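PDB 2B6C: 6-O-methylguanine DNA methyltransferase from Enterococcus faecalis, which probably takes part in the repair of alkylated DNA, although its exact activity and substrate have not been established. Local coordinates for residues F86-V91 with G115-L120; K95-Q100 with D108-F113; N146-L149 with K154-Q157. All coordinates share one frame; numbering follows the deposited sequence.

Interaction 1: residues F86-V91 with G115-L120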
# COMPACT_ATOMS: atom_id res chain seq x y z
N PHE B 86 8.26 -7.61 4.09
CA PHE B 86 9.59 -8.19 4.28
C PHE B 86 10.48 -7.42 5.25
O PHE B 86 10.62 -6.21 5.14
CB PHE B 86 10.31 -8.38 2.95
CG PHE B 86 9.51 -9.15 1.96
CD1 PHE B 86 9.24 -10.51 2.18
CD2 PHE B 86 9.01 -8.53 0.83
CE1 PHE B 86 8.48 -11.22 1.29
CE2 PHE B 86 8.22 -9.26 -0.09
CZ PHE B 86 7.98 -10.59 0.15
N SER B 87 11.10 -8.16 6.17
CA SER B 87 12.16 -7.63 7.01
C SER B 87 13.45 -7.51 6.21
O SER B 87 13.53 -8.01 5.09
CB SER B 87 12.40 -8.59 8.17
OG SER B 87 12.78 -9.83 7.63
N LEU B 88 14.45 -6.84 6.79
CA LEU B 88 15.77 -6.75 6.18
C LEU B 88 16.30 -8.12 5.79
O LEU B 88 16.80 -8.29 4.70
CB LEU B 88 16.78 -6.05 7.10
CG LEU B 88 18.26 -5.99 6.64
CD1 LEU B 88 18.43 -5.28 5.29
CD2 LEU B 88 19.07 -5.29 7.72
N GLU B 89 16.20 -9.08 6.70
CA GLU B 89 16.76 -10.42 6.48
C GLU B 89 16.11 -11.15 5.30
O GLU B 89 16.80 -11.86 4.54
CB GLU B 89 16.73 -11.25 7.78
CG GLU B 89 15.85 -10.66 8.92
CD GLU B 89 16.41 -9.38 9.56
OE1 GLU B 89 15.61 -8.45 9.83
OE2 GLU B 89 17.65 -9.30 9.80
N GLU B 90 14.79 -10.97 5.15
CA GLU B 90 14.05 -11.52 4.02
C GLU B 90 14.42 -10.85 2.72
O GLU B 90 14.49 -11.51 1.68
CB GLU B 90 12.54 -11.47 4.26
CG GLU B 90 12.10 -12.37 5.41
CD GLU B 90 10.69 -12.10 5.92
OE1 GLU B 90 10.19 -10.97 5.83
OE2 GLU B 90 10.08 -13.02 6.49
N VAL B 91 14.66 -9.53 2.76
CA VAL B 91 15.05 -8.82 1.54
C VAL B 91 16.44 -9.27 1.09
O VAL B 91 16.67 -9.48 -0.10
CB VAL B 91 14.95 -7.25 1.68
CG1 VAL B 91 15.60 -6.54 0.49
CG2 VAL B 91 13.51 -6.84 1.73
N GLY B 115 14.52 -1.30 -4.97
CA GLY B 115 14.40 0.16 -4.91
C GLY B 115 13.17 0.56 -4.12
O GLY B 115 13.20 1.54 -3.37
N SER B 116 12.07 -0.18 -4.30
CA SER B 116 10.84 0.11 -3.54
C SER B 116 11.03 -0.14 -2.05
O SER B 116 10.50 0.63 -1.25
CB SER B 116 9.64 -0.71 -4.00
OG SER B 116 9.54 -0.50 -5.38
N TRP B 117 11.72 -1.23 -1.71
CA TRP B 117 11.95 -1.61 -0.33
C TRP B 117 12.82 -0.57 0.36
O TRP B 117 12.54 -0.15 1.49
CB TRP B 117 12.56 -3.01 -0.22
CG TRP B 117 12.51 -3.51 1.20
CD1 TRP B 117 11.48 -4.16 1.81
CD2 TRP B 117 13.53 -3.34 2.20
NE1 TRP B 117 11.80 -4.43 3.12
CE2 TRP B 117 13.06 -3.94 3.39
CE3 TRP B 117 14.81 -2.74 2.20
CZ2 TRP B 117 13.81 -3.96 4.59
CZ3 TRP B 117 15.57 -2.76 3.40
CH2 TRP B 117 15.06 -3.36 4.57
N VAL B 118 13.89 -0.17 -0.33
CA VAL B 118 14.76 0.91 0.14
C VAL B 118 13.98 2.25 0.23
O VAL B 118 14.12 2.95 1.21
CB VAL B 118 16.02 1.01 -0.79
CG1 VAL B 118 16.66 2.33 -0.68
CG2 VAL B 118 17.02 -0.10 -0.46
N ALA B 119 13.16 2.60 -0.76
CA ALA B 119 12.29 3.81 -0.62
C ALA B 119 11.47 3.74 0.68
O ALA B 119 11.27 4.75 1.37
CB ALA B 119 11.39 3.96 -1.82
N LEU B 120 11.00 2.54 1.03
CA LEU B 120 10.27 2.35 2.30
C LEU B 120 11.15 2.32 3.56
O LEU B 120 10.64 2.51 4.65
CB LEU B 120 9.42 1.07 2.23
CG LEU B 120 8.31 1.08 1.15
CD1 LEU B 120 7.79 -0.34 0.90
CD2 LEU B 120 7.18 2.02 1.58

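Interaction 2: residues K95-Q100 with D108-F113. With SO4 (sulfate ion), chain I.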
# COMPACT_ATOMS: atom_id res chain seq x y z
N LYS B 95 18.12 -11.54 -2.81
CA LYS B 95 19.25 -11.30 -3.71
C LYS B 95 19.66 -12.57 -4.46
O LYS B 95 20.14 -12.49 -5.59
CB LYS B 95 20.46 -10.65 -2.97
CG LYS B 95 21.79 -10.77 -3.77
CD LYS B 95 22.90 -9.84 -3.33
CE LYS B 95 24.18 -10.12 -4.14
NZ LYS B 95 24.67 -11.52 -3.89
N ALA B 96 19.44 -13.74 -3.85
CA ALA B 96 19.70 -15.02 -4.50
C ALA B 96 18.99 -15.18 -5.85
O ALA B 96 19.45 -15.94 -6.70
CB ALA B 96 19.39 -16.24 -3.56
N TYR B 97 17.88 -14.47 -6.06
CA TYR B 97 17.12 -14.58 -7.31
C TYR B 97 17.68 -13.73 -8.46
O TYR B 97 17.44 -14.04 -9.62
CB TYR B 97 15.67 -14.16 -7.13
CG TYR B 97 14.79 -15.14 -6.40
CD1 TYR B 97 14.35 -16.31 -7.01
CD2 TYR B 97 14.36 -14.87 -5.09
CE1 TYR B 97 13.51 -17.21 -6.33
CE2 TYR B 97 13.53 -15.76 -4.39
CZ TYR B 97 13.11 -16.93 -5.02
OH TYR B 97 12.27 -17.82 -4.34
N VAL B 98 18.42 -12.67 -8.15
CA VAL B 98 18.84 -11.72 -9.17
C VAL B 98 19.65 -12.37 -10.34
O VAL B 98 19.30 -12.19 -11.50
CB VAL B 98 19.52 -10.46 -8.55
CG1 VAL B 98 20.15 -9.58 -9.64
CG2 VAL B 98 18.50 -9.66 -7.71
N PRO B 99 20.69 -13.18 -10.02
CA PRO B 99 21.41 -13.92 -11.04
C PRO B 99 20.66 -15.15 -11.65
O PRO B 99 21.10 -15.65 -12.71
CB PRO B 99 22.68 -14.44 -10.31
CG PRO B 99 22.57 -14.07 -8.92
CD PRO B 99 21.24 -13.41 -8.67
N GLN B 100 19.58 -15.62 -11.01
CA GLN B 100 18.80 -16.74 -11.57
C GLN B 100 17.86 -16.33 -12.70
O GLN B 100 17.08 -15.36 -12.56
CB GLN B 100 17.97 -17.46 -10.51
CG GLN B 100 18.70 -17.97 -9.28
CD GLN B 100 17.68 -18.62 -8.32
OE1 GLN B 100 16.85 -19.43 -8.73
NE2 GLN B 100 17.74 -18.27 -7.05
N ASP B 108 15.84 -5.92 -13.97
CA ASP B 108 15.25 -4.60 -13.80
C ASP B 108 13.97 -4.70 -12.99
O ASP B 108 13.69 -3.81 -12.21
CB ASP B 108 14.98 -3.91 -15.16
CG ASP B 108 16.25 -3.53 -15.91
OD1 ASP B 108 17.36 -3.56 -15.32
OD2 ASP B 108 16.15 -3.16 -17.12
N ALA B 109 13.18 -5.75 -13.18
CA ALA B 109 12.03 -6.00 -12.26
C ALA B 109 12.49 -6.23 -10.81
O ALA B 109 11.92 -5.66 -9.89
CB ALA B 109 11.13 -7.14 -12.75
N TRP B 110 13.53 -7.07 -10.60
CA TRP B 110 14.11 -7.20 -9.24
C TRP B 110 14.64 -5.87 -8.68
O TRP B 110 14.48 -5.59 -7.50
CB TRP B 110 15.25 -8.24 -9.16
CG TRP B 110 14.77 -9.66 -9.15
CD1 TRP B 110 15.06 -10.65 -10.07
CD2 TRP B 110 13.91 -10.26 -8.17
NE1 TRP B 110 14.43 -11.82 -9.72
CE2 TRP B 110 13.73 -11.62 -8.56
CE3 TRP B 110 13.29 -9.79 -6.98
CZ2 TRP B 110 12.92 -12.51 -7.83
CZ3 TRP B 110 12.50 -10.69 -6.24
CH2 TRP B 110 12.32 -12.04 -6.67
N ARG B 111 15.28 -5.08 -9.54
CA ARG B 111 15.84 -3.80 -9.13
C ARG B 111 14.73 -2.89 -8.57
O ARG B 111 14.92 -2.23 -7.52
CB ARG B 111 16.60 -3.11 -10.28
CG ARG B 111 17.08 -1.67 -9.91
CD ARG B 111 16.05 -0.62 -10.36
NE ARG B 111 16.00 -0.60 -11.82
CZ ARG B 111 15.02 -0.04 -12.53
NH1 ARG B 111 14.02 0.55 -11.90
NH2 ARG B 111 15.07 -0.06 -13.86
N LYS B 112 13.60 -2.88 -9.27
CA LYS B 112 12.39 -2.18 -8.82
C LYS B 112 11.92 -2.66 -7.46
O LYS B 112 11.56 -1.84 -6.65
CB LYS B 112 11.25 -2.29 -9.84
CG LYS B 112 11.48 -1.40 -11.00
CD LYS B 112 10.49 -1.66 -12.16
CE LYS B 112 11.16 -1.43 -13.53
NZ LYS B 112 10.17 -1.12 -14.62
N PHE B 113 11.93 -3.97 -7.22
CA PHE B 113 11.65 -4.49 -5.89
C PHE B 113 12.61 -3.95 -4.81
O PHE B 113 12.15 -3.45 -3.76
CB PHE B 113 11.63 -6.02 -5.88
CG PHE B 113 11.56 -6.60 -4.51
CD1 PHE B 113 10.36 -6.57 -3.78
CD2 PHE B 113 12.69 -7.17 -3.93
CE1 PHE B 113 10.29 -7.13 -2.50
CE2 PHE B 113 12.65 -7.71 -2.67
CZ PHE B 113 11.43 -7.71 -1.95
S SO4 I . 27.91 -12.22 -6.41
O1 SO4 I . 27.60 -13.63 -6.18
O2 SO4 I . 29.30 -11.92 -6.01
O3 SO4 I . 27.05 -11.41 -5.54
O4 SO4 I . 27.70 -11.91 -7.84

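Interaction 3: residues N146-L149 with K154-Q157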
# COMPACT_ATOMS: atom_id res chain seq x y z
N ASN B 146 21.51 0.87 -10.47
CA ASN B 146 20.18 1.37 -10.70
C ASN B 146 19.29 1.31 -9.46
O ASN B 146 18.10 1.57 -9.55
CB ASN B 146 19.56 0.62 -11.90
CG ASN B 146 20.23 1.00 -13.24
OD1 ASN B 146 21.00 1.98 -13.33
ND2 ASN B 146 19.92 0.23 -14.28
N LEU B 147 19.85 0.98 -8.30
CA LEU B 147 19.06 0.90 -7.06
C LEU B 147 18.30 2.20 -6.79
O LEU B 147 17.17 2.18 -6.28
CB LEU B 147 19.96 0.56 -5.86
CG LEU B 147 19.28 0.33 -4.50
CD1 LEU B 147 18.21 -0.78 -4.57
CD2 LEU B 147 20.33 0.03 -3.43
N GLN B 148 18.91 3.32 -7.17
CA GLN B 148 18.41 4.63 -6.75
C GLN B 148 17.67 5.43 -7.83
O GLN B 148 17.39 6.61 -7.62
CB GLN B 148 19.59 5.44 -6.21
CG GLN B 148 20.50 4.62 -5.27
CD GLN B 148 21.41 5.50 -4.47
OE1 GLN B 148 20.96 6.21 -3.56
NE2 GLN B 148 22.67 5.52 -4.84
N LEU B 149 17.32 4.79 -8.95
CA LEU B 149 16.72 5.46 -10.13
C LEU B 149 15.48 6.25 -9.78
O LEU B 149 15.18 7.26 -10.41
CB LEU B 149 16.33 4.46 -11.22
CG LEU B 149 17.44 3.77 -12.01
CD1 LEU B 149 16.89 2.90 -13.16
CD2 LEU B 149 18.44 4.76 -12.53
N LYS B 154 16.45 11.82 -2.46
CA LYS B 154 16.86 10.83 -1.44
C LYS B 154 18.07 9.99 -1.89
O LYS B 154 18.59 9.18 -1.13
CB LYS B 154 15.68 9.91 -1.05
CG LYS B 154 14.46 10.63 -0.39
CD LYS B 154 13.19 9.74 -0.49
CE LYS B 154 11.86 10.50 -0.18
NZ LYS B 154 11.29 10.32 1.21
N THR B 155 18.51 10.19 -3.13
CA THR B 155 19.69 9.50 -3.68
C THR B 155 20.94 9.76 -2.83
O THR B 155 21.20 10.91 -2.41
CB THR B 155 19.95 9.97 -5.15
OG1 THR B 155 18.86 9.55 -5.95
CG2 THR B 155 21.20 9.34 -5.74
N ASN B 156 21.71 8.70 -2.60
CA ASN B 156 22.99 8.78 -1.92
C ASN B 156 24.06 8.90 -3.00
O ASN B 156 24.33 7.94 -3.72
CB ASN B 156 23.21 7.54 -1.05
CG ASN B 156 24.53 7.57 -0.29
OD1 ASN B 156 25.60 7.82 -0.86
ND2 ASN B 156 24.47 7.24 1.01
N GLN B 157 24.67 10.09 -3.06
CA GLN B 157 25.57 10.49 -4.13
C GLN B 157 26.84 9.70 -4.13
O GLN B 157 27.32 9.30 -5.18
CB GLN B 157 25.93 11.99 -3.99
CG GLN B 157 24.81 12.91 -4.42
CD GLN B 157 25.05 14.37 -4.06
OE1 GLN B 157 24.28 15.25 -4.46
NE2 GLN B 157 26.13 14.65 -3.34
O HOH W 1 18.84 8.99 -8.69

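Interaction 1: residues F86-V91 with G115-L120
W117 and F86 meet through a hydrogen bond: the indole NE1 donates to F86 O at 2.9 Å with an N-H...O angle of 161°. The oxygen lies at the edge of the indole, close to the ring plane, whereas the nitrogen stands well above the plane of the F86 carbonyl. The bond fixes how the indole is turned and satisfies its buried N-H. The indole reaches that carbonyl because the W117 side chain leaves its helix with CG opposite the backbone N (chi1 -167°).

The apolar contacts cluster on the same ring. V91 turns its CG2 methyl over one face of the five-membered part in a CH-pi contact. At the far end of the indole, L88 crosses it at about a right angle, with CD1 3.9 Å from W117 CH2. The L88 backbone is just as near, its N being 3.7 Å from W117 CZ2, so the start of the helix packs on the ring too. I128 of helix 125-132 touches both L88 and W117, and H121 stacks on the indole.

A second polar group shapes the start of helix 88-94. S87 is the N-cap, and with E90 it forms a capping box: S87 N donates to E90 OE1 at 3.0 Å, while the return bond from E90 N to S87 OG is weak at 3.4 Å. The E90 carboxylate also forms a salt bridge with K53, which ties this cap to helix 53-65.

A tryptophan from one helix thus packs against the capped beginning of another and bonds to the carbonyl just ahead of it, helix-on-helix packing consistent with the HEAT-like, all-helical fold known for AlkD relatives.

Interaction 2: residues K95-Q100 with D108-F113
Y97 and W110 meet where the chain turns back on itself in a helix-loop-helix hairpin: helices 88-94 and 104-120 run antiparallel, and the loop after the first lies against the side of the second.

The apolar contact centres on W110. Y97 CB packs obliquely on the six-membered end of the indole, 3.3 Å from W110 CZ2. Beyond CB the phenol ring runs nearly parallel to the six-membered ring, the planes at 16°, but the two are slid apart with centroids 5.2 Å from each other, so they barely overlap. With CG placed opposite the carbonyl carbon (chi1 -74°), the phenol leaves CB so that its near side, chiefly CG and CD2, meets the indole, while its far end leads away. V98 adds an aliphatic contact at the root of the indole, CG2 lying 3.8 Å from W110 CB as the two side chains pass in opposite directions.

The polar ends of both aromatics look to neighbouring residues. Y97 OH bonds to E61 and W110 NE1 to Y64 OH; as Y64 also meets the Y97 ring, helix 53-65 holds both groups from beside the hairpin.

Other bonds hold the loop's own shape or reach outward. Backbone bonds V98 N to K95 O and Q100 N to Y97 O keep its turns tight. K95 stretches away from W110, bends at its last torsion, and gives NZ to sulfate O3 at 2.9 Å; the ion, probably from the crystallisation liquor, is also held by N140 and the backbone N atoms of E136 and N137. Q100 folds back along the loop, its NE2 donating to A96 O at 2.9 Å from well above the plane of that carbonyl.

Interaction 3: residues N146-L149 with K154-Q157
Q148 OE1 accepts the backbone N-H of N156 in a short, nearly straight bond, 2.8 Å with an N-H...O angle of 174°. The other half of the same amide works in the opposite sense: Q148 NE2 donates to N156 O at 3.1 Å, with that oxygen close to the plane of the amide. One side chain therefore serves both backbone polar groups of a single residue, much as a neighbouring strand would, and the two bonds together favour one setting of the amide. An extended chain beyond CG carries the Q148 amide across from the turn 146-149.

Water supplies the second polar link. It donates to Q148 O at 3.0 Å and to T155 OG1 at 2.8 Å, joining a backbone carbonyl of one segment to a hydroxyl of the other. The T155 hydroxyl is bonded to K152 O as well.

Beyond these bonds the touch is light: the T155 methyl CG2 rests 3.8 Å from the amide oxygen Q148 OE1. From outside, L125 of helix 125-132 packs on both Q148 and N156.

The N156 side chain is used for another task: OD1 accepts from L159 N and caps helix 157-166. The buried glutamine amide thus has both ends matched, and its two bonds hold the N-cap residue by its backbone, while the N156 side chain does the capping.

In the fold
Interactions 1 and 2 are buried and share helix 104-120, each using a tryptophan from it against the beginning of helix 88-94 or the loop that follows. They touch through F86 and F113, F86 CD2 lying 3.8 Å from F113 CZ. Interaction 2 lies nearest the centre of the chain and is wholly apolar between its segments, whereas interaction 1, farther out, adds an indole-to-carbonyl bond. Interaction 3, only partly buried, joins two parts of the loop between helices 138-146 and 157-166 by amide and water bonds. It too meets helix 104-120: R111 packs on N146 and L149, and G115 on L147.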